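Local coordinates for protein NAD-dependent L-serine dehydrogenase (PDB 3OBB) that catalyses the NAD-dependent oxidation of L-serine and methyl-L-serine, with low activity toward beta-hydroxyisobutyrate, working as a homotetramer built as a dimer of dimers, at residues Q5-G10 and D61-M66; A69-E74 and P101-K106; G82-I87 and A109-R114; G115-D120 and D142-E147; S272-L277 and S288-L293. All blocks are in the same frame, centred on the assembly; numbering follows the deposited sequence. Where two conformers were deposited one is given.

Interaction 1: residues Q5-G10 and D61-M66; sequences QIAFIG and DVVISM
F8 and I64 sit level with each other on neighbouring parallel strands, 5-9 and 62-65, in the middle of the Rossmann sheet. From its CB outward, F8 keeps close to I64. CB is 4.2 Å from I64 O; CG is anti to the backbone N (chi1 -152°), and both CG and CD1 hang 3.9 Å from I64 O, which stands over one face of the ring, offset toward the rim. CD2 meets I64 CB, and CE2 closes to 3.6 Å on I64 CG2. CZ reaches that same methyl from farther away, while CE1 touches CB of M66, a selenomethionine, at 4.0 Å. I64 O has other work too: it accepts I9 N at 2.9 Å. The ladder continues with A7 N to V62 O, I64 N to A7 O (nearly straight, 173° at the hydrogen) and M66 N to I9 O. On the opposite face of the sheet I9 CD1 presses V63 CG1 at 3.4 Å, tighter than usual. At the start of the pair D61 OD2 takes Q5 N at 2.8 Å, and D61 N gives to Q5 O. Beyond F8 lie M18 and A19 of helix 15-24. Residues 5-10 belong to the NAD(+) site, and G10 is the first glycine of what looks like a Rossmann GxGxxG turn. Chemically, a polar backbone ladder, flanked by apolar side chains on both faces, probably helps set where that turn begins.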
# COMPACT_ATOMS: atom_id res chain seq x y z
N GLN A 5 -30.71 -39.45 4.40
CA GLN A 5 -30.38 -39.24 3.00
C GLN A 5 -29.82 -37.82 2.75
O GLN A 5 -30.54 -36.82 2.91
CB GLN A 5 -31.59 -39.51 2.12
CG GLN A 5 -31.34 -39.33 0.62
CD GLN A 5 -30.47 -40.43 0.04
OE1 GLN A 5 -30.81 -41.62 0.08
NE2 GLN A 5 -29.34 -40.03 -0.52
N ILE A 6 -28.55 -37.75 2.36
CA ILE A 6 -27.89 -36.49 2.04
C ILE A 6 -27.78 -36.30 0.52
O ILE A 6 -27.45 -37.24 -0.20
CB ILE A 6 -26.47 -36.41 2.67
CG1 ILE A 6 -26.53 -36.12 4.17
CG2 ILE A 6 -25.66 -35.29 2.05
CD1 ILE A 6 -27.18 -37.19 5.04
N ALA A 7 -28.09 -35.10 0.03
CA ALA A 7 -27.71 -34.74 -1.33
C ALA A 7 -26.46 -33.86 -1.25
O ALA A 7 -26.41 -32.92 -0.46
CB ALA A 7 -28.85 -34.02 -2.04
N PHE A 8 -25.42 -34.19 -2.04
CA PHE A 8 -24.17 -33.42 -2.04
C PHE A 8 -23.95 -32.86 -3.45
O PHE A 8 -23.78 -33.61 -4.42
CB PHE A 8 -22.97 -34.27 -1.58
CG PHE A 8 -21.86 -33.49 -0.93
CD1 PHE A 8 -21.01 -32.67 -1.69
CD2 PHE A 8 -21.62 -33.59 0.43
CE1 PHE A 8 -19.99 -31.95 -1.09
CE2 PHE A 8 -20.57 -32.90 1.04
CZ PHE A 8 -19.75 -32.07 0.29
N ILE A 9 -23.98 -31.54 -3.55
CA ILE A 9 -23.80 -30.88 -4.82
C ILE A 9 -22.41 -30.22 -4.83
O ILE A 9 -22.09 -29.37 -4.00
CB ILE A 9 -24.97 -29.87 -5.11
CG1 ILE A 9 -26.30 -30.64 -5.28
CG2 ILE A 9 -24.73 -29.06 -6.36
CD1 ILE A 9 -27.26 -30.44 -4.13
N GLY A 10 -21.57 -30.67 -5.76
CA GLY A 10 -20.23 -30.11 -5.91
C GLY A 10 -19.21 -31.09 -5.39
O GLY A 10 -19.09 -31.27 -4.18
N ASP A 61 -32.92 -35.61 3.34
CA ASP A 61 -33.05 -34.99 4.66
C ASP A 61 -32.20 -33.72 4.78
O ASP A 61 -32.56 -32.80 5.52
CB ASP A 61 -32.62 -35.97 5.75
CG ASP A 61 -33.45 -37.24 5.74
OD1 ASP A 61 -34.70 -37.14 5.75
OD2 ASP A 61 -32.85 -38.33 5.72
N VAL A 62 -31.08 -33.70 4.07
CA VAL A 62 -30.13 -32.57 4.07
C VAL A 62 -29.40 -32.39 2.73
O VAL A 62 -29.02 -33.37 2.08
CB VAL A 62 -29.13 -32.59 5.27
CG1 VAL A 62 -28.89 -33.98 5.76
CG2 VAL A 62 -27.82 -31.91 4.92
N VAL A 63 -29.30 -31.14 2.30
CA VAL A 63 -28.56 -30.77 1.10
C VAL A 63 -27.30 -30.01 1.53
O VAL A 63 -27.39 -29.03 2.27
CB VAL A 63 -29.40 -29.87 0.18
CG1 VAL A 63 -28.64 -29.59 -1.10
CG2 VAL A 63 -30.75 -30.51 -0.12
N ILE A 64 -26.14 -30.49 1.07
CA ILE A 64 -24.86 -29.84 1.31
C ILE A 64 -24.28 -29.45 -0.05
O ILE A 64 -24.06 -30.32 -0.89
CB ILE A 64 -23.87 -30.81 2.01
CG1 ILE A 64 -24.52 -31.43 3.25
CG2 ILE A 64 -22.53 -30.12 2.32
CD1 ILE A 64 -23.76 -32.58 3.86
N SER A 65 -24.06 -28.15 -0.29
CA SER A 65 -23.36 -27.75 -1.49
C SER A 65 -21.91 -27.33 -1.19
O SER A 65 -21.58 -26.95 -0.05
CB SER A 65 -24.12 -26.69 -2.32
OG SER A 65 -24.65 -25.63 -1.54
N MSE A 66 -21.06 -27.41 -2.21
CA MSE A 66 -19.67 -27.00 -2.12
C MSE A 66 -19.20 -26.76 -3.55
O MSE A 66 -18.75 -27.67 -4.24
CB MSE A 66 -18.84 -28.08 -1.39
CG MSE A 66 -17.32 -27.92 -1.41
SE MSE A 66 -16.63 -26.15 -1.08
CE MSE A 66 -16.13 -25.70 -2.87

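Interaction 2: residues A69-E74 and P101-K106; sequences ASQHVE and PTSARK
E74 and S103 both carry their first side-chain atom anti to the backbone N: CG of E74 at chi1 -158° and OG of S103 at chi1 163°. E74 then runs on extended, so its carboxylate crosses the space between helices 70-78 and 101-112, whose segments run nearly parallel, 5° apart in direction with axes 10.4 Å from each other. S103 OG is the donor to E74 OE1 at 2.8 Å, and it comes in on the anti lone pair, the one facing away from OE2. The fit is close, since OE1 also lies 3.0 Å from S103 CB. The second oxygen has its own partner: K106, one turn further along, brings NZ to 3.0 Å from E74 OE2 in a salt bridge. Its side chain, bent at chi2 and chi4, meets that of E74 at about a right angle. Q71 adds a light touch from the previous turn, its OE1 4.2 Å from S103 CB. Below this polar layer, V73 and E74 both lean on I107 of helix 101-112. These are neighbouring crossover helices on one face of the Rossmann sheet. The split use of the carboxylate, hydroxyl on one oxygen and ammonium on the other, should restrain its rotation. With S103 buried and K106 exposed, the pairing steps from interior to solvent, and the lysine probably helps keep E74 ionised.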
# COMPACT_ATOMS: atom_id res chain seq x y z
N ALA A 69 -17.71 -21.17 -7.57
CA ALA A 69 -18.03 -19.74 -7.80
C ALA A 69 -19.18 -19.11 -6.98
O ALA A 69 -20.25 -19.71 -6.79
CB ALA A 69 -18.22 -19.47 -9.30
N SER A 70 -18.92 -17.89 -6.50
CA SER A 70 -19.88 -17.05 -5.72
C SER A 70 -21.22 -16.76 -6.48
O SER A 70 -22.31 -16.80 -5.87
CB SER A 70 -19.18 -15.75 -5.23
OG SER A 70 -19.92 -15.01 -4.23
N GLN A 71 -21.15 -16.49 -7.78
CA GLN A 71 -22.38 -16.27 -8.56
C GLN A 71 -22.76 -17.49 -9.43
O GLN A 71 -23.61 -17.39 -10.31
CB GLN A 71 -22.35 -14.93 -9.33
CG GLN A 71 -21.80 -13.72 -8.51
CD GLN A 71 -22.83 -13.05 -7.56
OE1 GLN A 71 -22.66 -13.05 -6.32
NE2 GLN A 71 -23.88 -12.45 -8.14
N HIS A 72 -22.13 -18.62 -9.16
CA HIS A 72 -22.66 -19.93 -9.54
C HIS A 72 -23.67 -20.36 -8.48
O HIS A 72 -24.78 -20.76 -8.80
CB HIS A 72 -21.55 -20.98 -9.57
CG HIS A 72 -21.25 -21.54 -10.93
ND1 HIS A 72 -22.09 -21.37 -12.02
CD2 HIS A 72 -20.23 -22.32 -11.37
CE1 HIS A 72 -21.58 -21.99 -13.07
NE2 HIS A 72 -20.45 -22.59 -12.70
N VAL A 73 -23.25 -20.29 -7.22
CA VAL A 73 -24.01 -20.77 -6.06
C VAL A 73 -25.40 -20.11 -5.93
O VAL A 73 -26.41 -20.78 -5.67
CB VAL A 73 -23.17 -20.55 -4.77
CG1 VAL A 73 -24.03 -20.43 -3.53
CG2 VAL A 73 -22.14 -21.68 -4.60
N GLU A 74 -25.43 -18.79 -6.11
CA GLU A 74 -26.61 -17.99 -5.85
C GLU A 74 -27.59 -18.21 -6.98
O GLU A 74 -28.75 -18.50 -6.73
CB GLU A 74 -26.19 -16.53 -5.75
CG GLU A 74 -27.14 -15.65 -5.00
CD GLU A 74 -26.82 -14.22 -5.25
OE1 GLU A 74 -25.94 -13.67 -4.56
OE2 GLU A 74 -27.44 -13.64 -6.16
N PRO A 101 -20.64 -12.60 1.85
CA PRO A 101 -21.65 -12.55 2.89
C PRO A 101 -23.00 -12.01 2.43
O PRO A 101 -24.02 -12.56 2.83
CB PRO A 101 -21.02 -11.61 3.93
CG PRO A 101 -19.60 -11.92 3.83
CD PRO A 101 -19.34 -12.12 2.36
N THR A 102 -23.00 -10.94 1.63
CA THR A 102 -24.24 -10.35 1.12
C THR A 102 -25.00 -11.46 0.39
O THR A 102 -26.15 -11.74 0.70
CB THR A 102 -24.00 -9.14 0.17
OG1 THR A 102 -23.41 -8.07 0.91
CG2 THR A 102 -25.31 -8.63 -0.41
N SER A 103 -24.32 -12.10 -0.55
CA SER A 103 -24.90 -13.22 -1.28
C SER A 103 -25.42 -14.36 -0.39
O SER A 103 -26.50 -14.90 -0.65
CB SER A 103 -23.92 -13.73 -2.33
OG SER A 103 -24.29 -15.02 -2.77
N ALA A 104 -24.70 -14.70 0.68
CA ALA A 104 -25.18 -15.69 1.66
C ALA A 104 -26.44 -15.27 2.41
O ALA A 104 -27.28 -16.12 2.74
CB ALA A 104 -24.10 -16.02 2.66
N ARG A 105 -26.56 -13.99 2.75
CA ARG A 105 -27.76 -13.49 3.42
C ARG A 105 -28.97 -13.56 2.49
O ARG A 105 -30.08 -13.92 2.91
CB ARG A 105 -27.58 -12.04 3.88
CG ARG A 105 -26.67 -11.91 5.07
CD ARG A 105 -26.50 -10.48 5.52
NE ARG A 105 -25.15 -10.39 6.05
CZ ARG A 105 -24.17 -9.64 5.55
NH1 ARG A 105 -24.39 -8.82 4.53
NH2 ARG A 105 -22.99 -9.67 6.13
N LYS A 106 -28.74 -13.18 1.24
CA LYS A 106 -29.74 -13.24 0.18
C LYS A 106 -30.29 -14.66 0.04
O LYS A 106 -31.52 -14.86 0.05
CB LYS A 106 -29.12 -12.73 -1.12
CG LYS A 106 -30.08 -12.53 -2.24
CD LYS A 106 -29.97 -11.11 -2.82
CE LYS A 106 -30.50 -11.09 -4.26
NZ LYS A 106 -29.75 -12.10 -5.10

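Interaction 3: residues G82-I87 and A109-R114; sequences GLLAHI and AAARER
R114 lays one face of its guanidinium over the backbone of the 82-87 loop, with A85 CA 3.8 Å above the plane, toward the rim, and L84 C on that same face. NH2 reaches L84 CB at 3.7 Å. L84 O comes near NE, but the angle is poor, so the cation rests on the loop without bonding to it. The side chain bends at chi3 (-81°), which sets NE 3.9 Å from A85 CA; before the bend, CG and CD cross the side chain of I87 at about a right angle, though the placing of I87 is less certain. Back in the last turn of helix 101-112 the contact is apolar. L84 holds CG anti to its carbonyl carbon (chi1 -77°), and its two methyls fork over the helix: CD1 sits 3.8 Å from A110 CB and 3.7 Å from A111 N, while CD2 lies 4.1 Å from A111 CB. Alanines on this side let the leucine come right up to the helix backbone. The loop itself, which enters through a cis peptide before L83, joins helix 70-78 to strand 92-95. L84 thus fills the corner where Y77 and L78 of helix 70-78, the last turn of helix 101-112 and M118 of strand 117-124 come together.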
# COMPACT_ATOMS: atom_id res chain seq x y z
N GLY A 82 -36.04 -24.01 -9.14
CA GLY A 82 -35.06 -24.69 -8.29
C GLY A 82 -34.02 -23.64 -8.01
O GLY A 82 -34.08 -22.57 -8.61
N LEU A 83 -33.05 -23.90 -7.12
CA LEU A 83 -32.92 -25.14 -6.36
C LEU A 83 -33.73 -25.05 -5.06
O LEU A 83 -34.27 -26.05 -4.60
CB LEU A 83 -31.44 -25.41 -6.02
CG LEU A 83 -30.98 -26.84 -5.73
CD1 LEU A 83 -29.47 -26.94 -5.77
CD2 LEU A 83 -31.50 -27.36 -4.39
N LEU A 84 -33.78 -23.86 -4.47
CA LEU A 84 -34.61 -23.65 -3.29
C LEU A 84 -36.09 -23.92 -3.57
O LEU A 84 -36.78 -24.42 -2.70
CB LEU A 84 -34.43 -22.24 -2.70
CG LEU A 84 -33.17 -21.95 -1.89
CD1 LEU A 84 -33.19 -20.50 -1.49
CD2 LEU A 84 -33.05 -22.85 -0.66
N ALA A 85 -36.58 -23.60 -4.77
CA ALA A 85 -37.96 -23.95 -5.13
C ALA A 85 -38.28 -25.44 -4.85
O ALA A 85 -39.39 -25.76 -4.45
CB ALA A 85 -38.28 -23.58 -6.58
N HIS A 86 -37.28 -26.32 -5.05
CA HIS A 86 -37.36 -27.74 -4.63
C HIS A 86 -36.74 -27.95 -3.23
O HIS A 86 -35.62 -27.51 -2.96
CB HIS A 86 -36.80 -28.67 -5.71
CG HIS A 86 -37.47 -28.51 -7.04
ND1 HIS A 86 -38.82 -28.73 -7.24
CD2 HIS A 86 -36.97 -28.15 -8.26
CE1 HIS A 86 -39.13 -28.51 -8.50
NE2 HIS A 86 -38.03 -28.16 -9.14
N ILE A 87 -37.50 -28.60 -2.35
CA ILE A 87 -37.38 -28.40 -0.89
C ILE A 87 -37.96 -29.53 -0.06
O ILE A 87 -38.19 -30.62 -0.57
CB ILE A 87 -38.14 -27.12 -0.44
CG1 ILE A 87 -39.33 -26.81 -1.37
CG2 ILE A 87 -37.19 -25.96 -0.40
CD1 ILE A 87 -40.57 -26.11 -0.72
N ALA A 109 -32.29 -15.65 3.34
CA ALA A 109 -33.62 -15.05 3.42
C ALA A 109 -34.60 -15.77 2.51
O ALA A 109 -35.77 -15.98 2.89
CB ALA A 109 -33.57 -13.54 3.06
N ALA A 110 -34.15 -16.12 1.31
CA ALA A 110 -35.02 -16.85 0.41
C ALA A 110 -35.33 -18.22 1.02
O ALA A 110 -36.48 -18.63 1.02
CB ALA A 110 -34.41 -16.97 -0.97
N ALA A 111 -34.32 -18.89 1.60
CA ALA A 111 -34.55 -20.15 2.32
C ALA A 111 -35.58 -20.02 3.44
O ALA A 111 -36.45 -20.89 3.57
CB ALA A 111 -33.26 -20.69 2.85
N ARG A 112 -35.49 -18.96 4.25
CA ARG A 112 -36.47 -18.72 5.31
C ARG A 112 -37.86 -18.45 4.77
O ARG A 112 -38.84 -19.02 5.26
CB ARG A 112 -36.07 -17.54 6.20
CG ARG A 112 -35.01 -17.89 7.21
CD ARG A 112 -34.64 -16.67 8.03
NE ARG A 112 -33.36 -16.86 8.71
CZ ARG A 112 -33.23 -17.53 9.86
NH1 ARG A 112 -32.03 -17.65 10.41
NH2 ARG A 112 -34.29 -18.08 10.44
N GLU A 113 -37.94 -17.57 3.77
CA GLU A 113 -39.20 -17.18 3.11
C GLU A 113 -40.00 -18.40 2.62
O GLU A 113 -41.14 -18.27 2.17
CB GLU A 113 -38.88 -16.24 1.93
CG GLU A 113 -40.08 -15.64 1.20
CD GLU A 113 -40.86 -14.65 2.03
OE1 GLU A 113 -40.26 -13.65 2.49
OE2 GLU A 113 -42.08 -14.86 2.21
N ARG A 114 -39.41 -19.58 2.79
CA ARG A 114 -39.89 -20.83 2.21
C ARG A 114 -40.00 -21.99 3.26
O ARG A 114 -40.38 -23.20 3.05
CB ARG A 114 -38.94 -21.18 1.04
CG ARG A 114 -39.12 -22.54 0.39
CD ARG A 114 -38.35 -22.60 -0.93
NE ARG A 114 -39.12 -21.97 -2.01
CZ ARG A 114 -38.72 -20.85 -2.65
NH1 ARG A 114 -39.54 -20.36 -3.60
NH2 ARG A 114 -37.52 -20.23 -2.35

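Interaction 4: residues G115-D120 and D142-E147; sequences GLAMLD and DAEALE
A145 is the bump here, and the hollow lies between A117 and L119, two residues apart on strand 117-124 and turned to the same face. A145 CB drops in between them, 3.9 Å from A117 CB and 3.8 Å from L119 CD2. Helix 143-156 starts across the strand at 85°, and A117 and A145, both alanines, meet CB to CB. L119 then wraps the helix from its own end of the hollow. Its CG is anti to the carbonyl carbon (chi1 -61°), and the methyls divide around the turn: CD2 covers A145 CB, while CD1 tucks in beside A145 O and L146 CA, 3.8 Å from each. Farther up the helix, A149 and F153 also pack on this leucine. M118, a selenomethionine between A117 and L119 in the strand, points the other way, toward helix 101-112. Its backbone still takes part: a water gives to M118 O at 2.8 Å and accepts from D142 N, also at 2.8 Å, spanning strand and helix start. D142 occupies the N-cap position, yet its carboxylate goes to R112 in a salt bridge rather than capping. The helix is therefore seated on this face of the sheet by close apolar fit, and one bridging water satisfies a strand carbonyl and an amide where direct bonding between them is absent.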
# COMPACT_ATOMS: atom_id res chain seq x y z
N GLY A 115 -39.48 -21.68 4.49
CA GLY A 115 -39.55 -22.64 5.61
C GLY A 115 -38.34 -23.55 5.85
O GLY A 115 -38.42 -24.52 6.60
N LEU A 116 -37.20 -23.24 5.23
CA LEU A 116 -36.04 -24.13 5.36
C LEU A 116 -35.03 -23.68 6.40
O LEU A 116 -34.76 -22.50 6.53
CB LEU A 116 -35.36 -24.33 4.01
CG LEU A 116 -36.18 -24.95 2.88
CD1 LEU A 116 -35.37 -24.80 1.60
CD2 LEU A 116 -36.55 -26.41 3.13
N ALA A 117 -34.48 -24.64 7.14
CA ALA A 117 -33.32 -24.40 8.00
C ALA A 117 -32.04 -24.45 7.18
O ALA A 117 -31.65 -25.51 6.68
CB ALA A 117 -33.28 -25.43 9.11
N MSE A 118 -31.39 -23.28 7.05
CA MSE A 118 -30.14 -23.15 6.31
C MSE A 118 -28.99 -22.59 7.16
O MSE A 118 -29.20 -21.73 8.01
CB MSE A 118 -30.32 -22.27 5.06
CG MSE A 118 -28.98 -21.89 4.40
SE MSE A 118 -29.18 -20.83 2.78
CE MSE A 118 -29.79 -22.22 1.60
N LEU A 119 -27.80 -23.12 6.93
CA LEU A 119 -26.57 -22.58 7.50
C LEU A 119 -25.61 -22.21 6.38
O LEU A 119 -25.54 -22.91 5.35
CB LEU A 119 -25.91 -23.64 8.40
CG LEU A 119 -26.67 -24.16 9.61
CD1 LEU A 119 -25.86 -25.26 10.25
CD2 LEU A 119 -26.99 -23.02 10.60
N ASP A 120 -24.87 -21.12 6.55
CA ASP A 120 -23.65 -20.92 5.77
C ASP A 120 -22.50 -21.47 6.61
O ASP A 120 -22.31 -21.08 7.76
CB ASP A 120 -23.44 -19.44 5.32
CG ASP A 120 -23.46 -18.43 6.49
OD1 ASP A 120 -24.53 -18.08 7.03
OD2 ASP A 120 -22.39 -17.94 6.85
N ASP A 142 -29.20 -20.09 12.64
CA ASP A 142 -29.89 -20.38 13.91
C ASP A 142 -29.19 -21.51 14.65
O ASP A 142 -28.79 -22.51 14.05
CB ASP A 142 -31.36 -20.75 13.67
CG ASP A 142 -32.15 -19.63 13.02
OD1 ASP A 142 -33.29 -19.88 12.56
OD2 ASP A 142 -31.65 -18.49 12.97
N ALA A 143 -29.07 -21.34 15.97
CA ALA A 143 -28.52 -22.34 16.87
C ALA A 143 -29.22 -23.69 16.68
O ALA A 143 -28.57 -24.75 16.67
CB ALA A 143 -28.66 -21.86 18.31
N GLU A 144 -30.56 -23.62 16.53
CA GLU A 144 -31.40 -24.78 16.21
C GLU A 144 -30.78 -25.58 15.06
O GLU A 144 -30.48 -26.77 15.21
CB GLU A 144 -32.83 -24.31 15.86
CG GLU A 144 -33.71 -25.29 15.04
CD GLU A 144 -33.69 -25.03 13.51
OE1 GLU A 144 -33.84 -26.04 12.74
OE2 GLU A 144 -33.54 -23.82 13.09
N ALA A 145 -30.59 -24.92 13.92
CA ALA A 145 -30.13 -25.57 12.69
C ALA A 145 -28.70 -26.10 12.82
O ALA A 145 -28.37 -27.18 12.28
CB ALA A 145 -30.28 -24.62 11.51
N LEU A 146 -27.86 -25.37 13.57
CA LEU A 146 -26.53 -25.84 13.92
C LEU A 146 -26.58 -27.14 14.74
O LEU A 146 -25.78 -28.06 14.52
CB LEU A 146 -25.74 -24.77 14.68
CG LEU A 146 -24.35 -25.18 15.16
CD1 LEU A 146 -23.49 -25.72 14.02
CD2 LEU A 146 -23.65 -24.03 15.87
N GLU A 147 -27.53 -27.22 15.66
CA GLU A 147 -27.68 -28.45 16.43
C GLU A 147 -28.02 -29.65 15.56
O GLU A 147 -27.39 -30.69 15.71
CB GLU A 147 -28.59 -28.29 17.66
CG GLU A 147 -27.92 -27.49 18.80
CD GLU A 147 -26.37 -27.62 18.81
OE1 GLU A 147 -25.68 -26.57 18.75
OE2 GLU A 147 -25.84 -28.75 18.86
O HOH W 1 -30.54 -20.87 10.31

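Interaction 5: residues S272-L277 and S288-L293; sequences SLYRLL and SVVQKL
The all-helical C-terminal domain, of the 6-phosphogluconate dehydrogenase C-terminal clan, closes here: helix 265-279 packs against the 3-10 turn and short helix near the end of the chain. L277 and L293 contribute the largest shares. With CG anti to the carbonyl carbon (chi1 -73°), L277 sends its methyls to different places: CD1 presses on the backbone of V290 at CA, 3.5 Å away, with V290 CB at 3.7 Å and V289 CG1 at 4.0 Å, while CD2 crosses L293 obliquely and meets its CG at 3.9 Å. One turn back, L273 CB meets the CD1 methyl of L293 at 4.1 Å. Every touching side chain is buried, and I185 of helix 168-196 backs L273, Y274 and V290. Helix 265-279 also meets other subunits: L276 packs on L276 of the fourth subunit, and R275 NH1 bonds to S262 O of the third. Y274 stretches across at about a right angle to V290. Its hydroxyl hydrogen-bonds to the carbonyl of F287, just before the 288-293 segment, and that ties down the ring's end where Y274 OH sits 3.8 Å from V290 CB and equally far from V290 CG1.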
# COMPACT_ATOMS: atom_id res chain seq x y z
N SER A 272 -3.71 -6.66 -4.45
CA SER A 272 -2.92 -6.12 -5.56
C SER A 272 -1.71 -6.98 -5.90
O SER A 272 -1.42 -7.17 -7.06
CB SER A 272 -2.50 -4.69 -5.24
OG SER A 272 -3.68 -3.88 -5.13
N LEU A 273 -1.04 -7.51 -4.89
CA LEU A 273 0.15 -8.35 -5.05
C LEU A 273 -0.21 -9.74 -5.60
O LEU A 273 0.49 -10.28 -6.49
CB LEU A 273 0.92 -8.44 -3.72
CG LEU A 273 1.51 -7.09 -3.23
CD1 LEU A 273 2.18 -7.26 -1.88
CD2 LEU A 273 2.53 -6.38 -4.24
N TYR A 274 -1.33 -10.29 -5.12
CA TYR A 274 -1.86 -11.53 -5.70
C TYR A 274 -2.21 -11.34 -7.16
O TYR A 274 -1.95 -12.22 -7.98
CB TYR A 274 -2.98 -12.15 -4.86
CG TYR A 274 -2.35 -13.00 -3.80
CD1 TYR A 274 -1.80 -14.25 -4.13
CD2 TYR A 274 -2.20 -12.53 -2.48
CE1 TYR A 274 -1.15 -15.03 -3.18
CE2 TYR A 274 -1.54 -13.32 -1.52
CZ TYR A 274 -1.02 -14.55 -1.88
OH TYR A 274 -0.36 -15.32 -0.96
N ARG A 275 -2.74 -10.18 -7.52
CA ARG A 275 -3.09 -9.97 -8.92
C ARG A 275 -1.85 -9.91 -9.82
O ARG A 275 -1.90 -10.34 -10.97
CB ARG A 275 -4.03 -8.77 -9.10
CG ARG A 275 -5.38 -9.07 -8.44
CD ARG A 275 -6.57 -8.61 -9.22
NE ARG A 275 -7.83 -8.87 -8.51
CZ ARG A 275 -8.71 -7.94 -8.16
NH1 ARG A 275 -8.51 -6.67 -8.44
NH2 ARG A 275 -9.82 -8.29 -7.51
N LEU A 276 -0.76 -9.37 -9.27
CA LEU A 276 0.56 -9.34 -9.92
C LEU A 276 1.04 -10.77 -10.17
O LEU A 276 1.54 -11.07 -11.21
CB LEU A 276 1.56 -8.63 -9.01
CG LEU A 276 2.00 -7.18 -9.31
CD1 LEU A 276 0.96 -6.28 -10.01
CD2 LEU A 276 2.68 -6.49 -8.10
N LEU A 277 0.84 -11.64 -9.20
CA LEU A 277 1.20 -13.05 -9.35
C LEU A 277 0.42 -13.69 -10.49
O LEU A 277 0.97 -14.51 -11.21
CB LEU A 277 0.95 -13.84 -8.05
CG LEU A 277 1.98 -13.54 -6.95
CD1 LEU A 277 1.55 -14.24 -5.68
CD2 LEU A 277 3.40 -13.97 -7.41
N SER A 288 1.65 -19.48 -1.34
CA SER A 288 2.95 -19.04 -0.80
C SER A 288 3.99 -18.68 -1.88
O SER A 288 5.05 -18.14 -1.58
CB SER A 288 3.51 -20.00 0.28
OG SER A 288 3.93 -21.24 -0.27
N VAL A 289 3.65 -18.93 -3.15
CA VAL A 289 4.43 -18.51 -4.33
C VAL A 289 4.66 -16.99 -4.35
O VAL A 289 5.58 -16.48 -5.04
CB VAL A 289 3.78 -19.00 -5.65
CG1 VAL A 289 2.57 -18.10 -6.06
CG2 VAL A 289 4.82 -19.09 -6.76
N VAL A 290 3.89 -16.28 -3.53
CA VAL A 290 4.11 -14.86 -3.33
C VAL A 290 5.57 -14.60 -2.95
O VAL A 290 6.08 -13.52 -3.23
CB VAL A 290 3.07 -14.28 -2.30
CG1 VAL A 290 3.42 -14.67 -0.86
CG2 VAL A 290 2.88 -12.77 -2.45
N GLN A 291 6.24 -15.60 -2.34
CA GLN A 291 7.69 -15.54 -2.04
C GLN A 291 8.53 -15.07 -3.23
O GLN A 291 9.50 -14.36 -3.05
CB GLN A 291 8.22 -16.91 -1.53
CG GLN A 291 9.66 -16.86 -0.91
CD GLN A 291 9.73 -15.98 0.34
OE1 GLN A 291 9.49 -16.44 1.45
NE2 GLN A 291 10.06 -14.71 0.16
N LYS A 292 8.14 -15.46 -4.44
CA LYS A 292 8.88 -15.17 -5.66
C LYS A 292 8.95 -13.66 -5.99
O LYS A 292 9.92 -13.18 -6.63
CB LYS A 292 8.24 -15.90 -6.83
CG LYS A 292 8.42 -17.43 -6.80
CD LYS A 292 8.22 -17.99 -8.22
CE LYS A 292 8.29 -19.52 -8.25
NZ LYS A 292 9.74 -19.87 -8.24
N LEU A 293 7.93 -12.92 -5.59
CA LEU A 293 8.00 -11.45 -5.68
C LEU A 293 9.26 -10.88 -5.00
O LEU A 293 9.88 -9.94 -5.51
CB LEU A 293 6.74 -10.82 -5.08
CG LEU A 293 5.42 -11.01 -5.85
CD1 LEU A 293 4.33 -10.18 -5.19
CD2 LEU A 293 5.60 -10.61 -7.31

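How the interactions relate
Interactions 1 to 4 all belong to the NAD-binding domain; interaction 5 stands alone in the helical domain, across the centre of the chain and about 35 Å from interaction 1, centre to centre. Interactions 1 and 5 are the buried ones, the first held by backbone bonds and the second by aliphatic side chains. Interaction 2 is at the surface and relies on charge, whereas 3 and 4 are half buried and mix apolar fit with a resting cation or a water. Helix 101-112 serves both 2 and 3. Interactions 3 and 4 join directly: L84 CD2 packs 3.8 Å from L116 CD1, and a Schellman motif with G115 as its C-prime residue ends helix 101-112 ahead of strand 117-124.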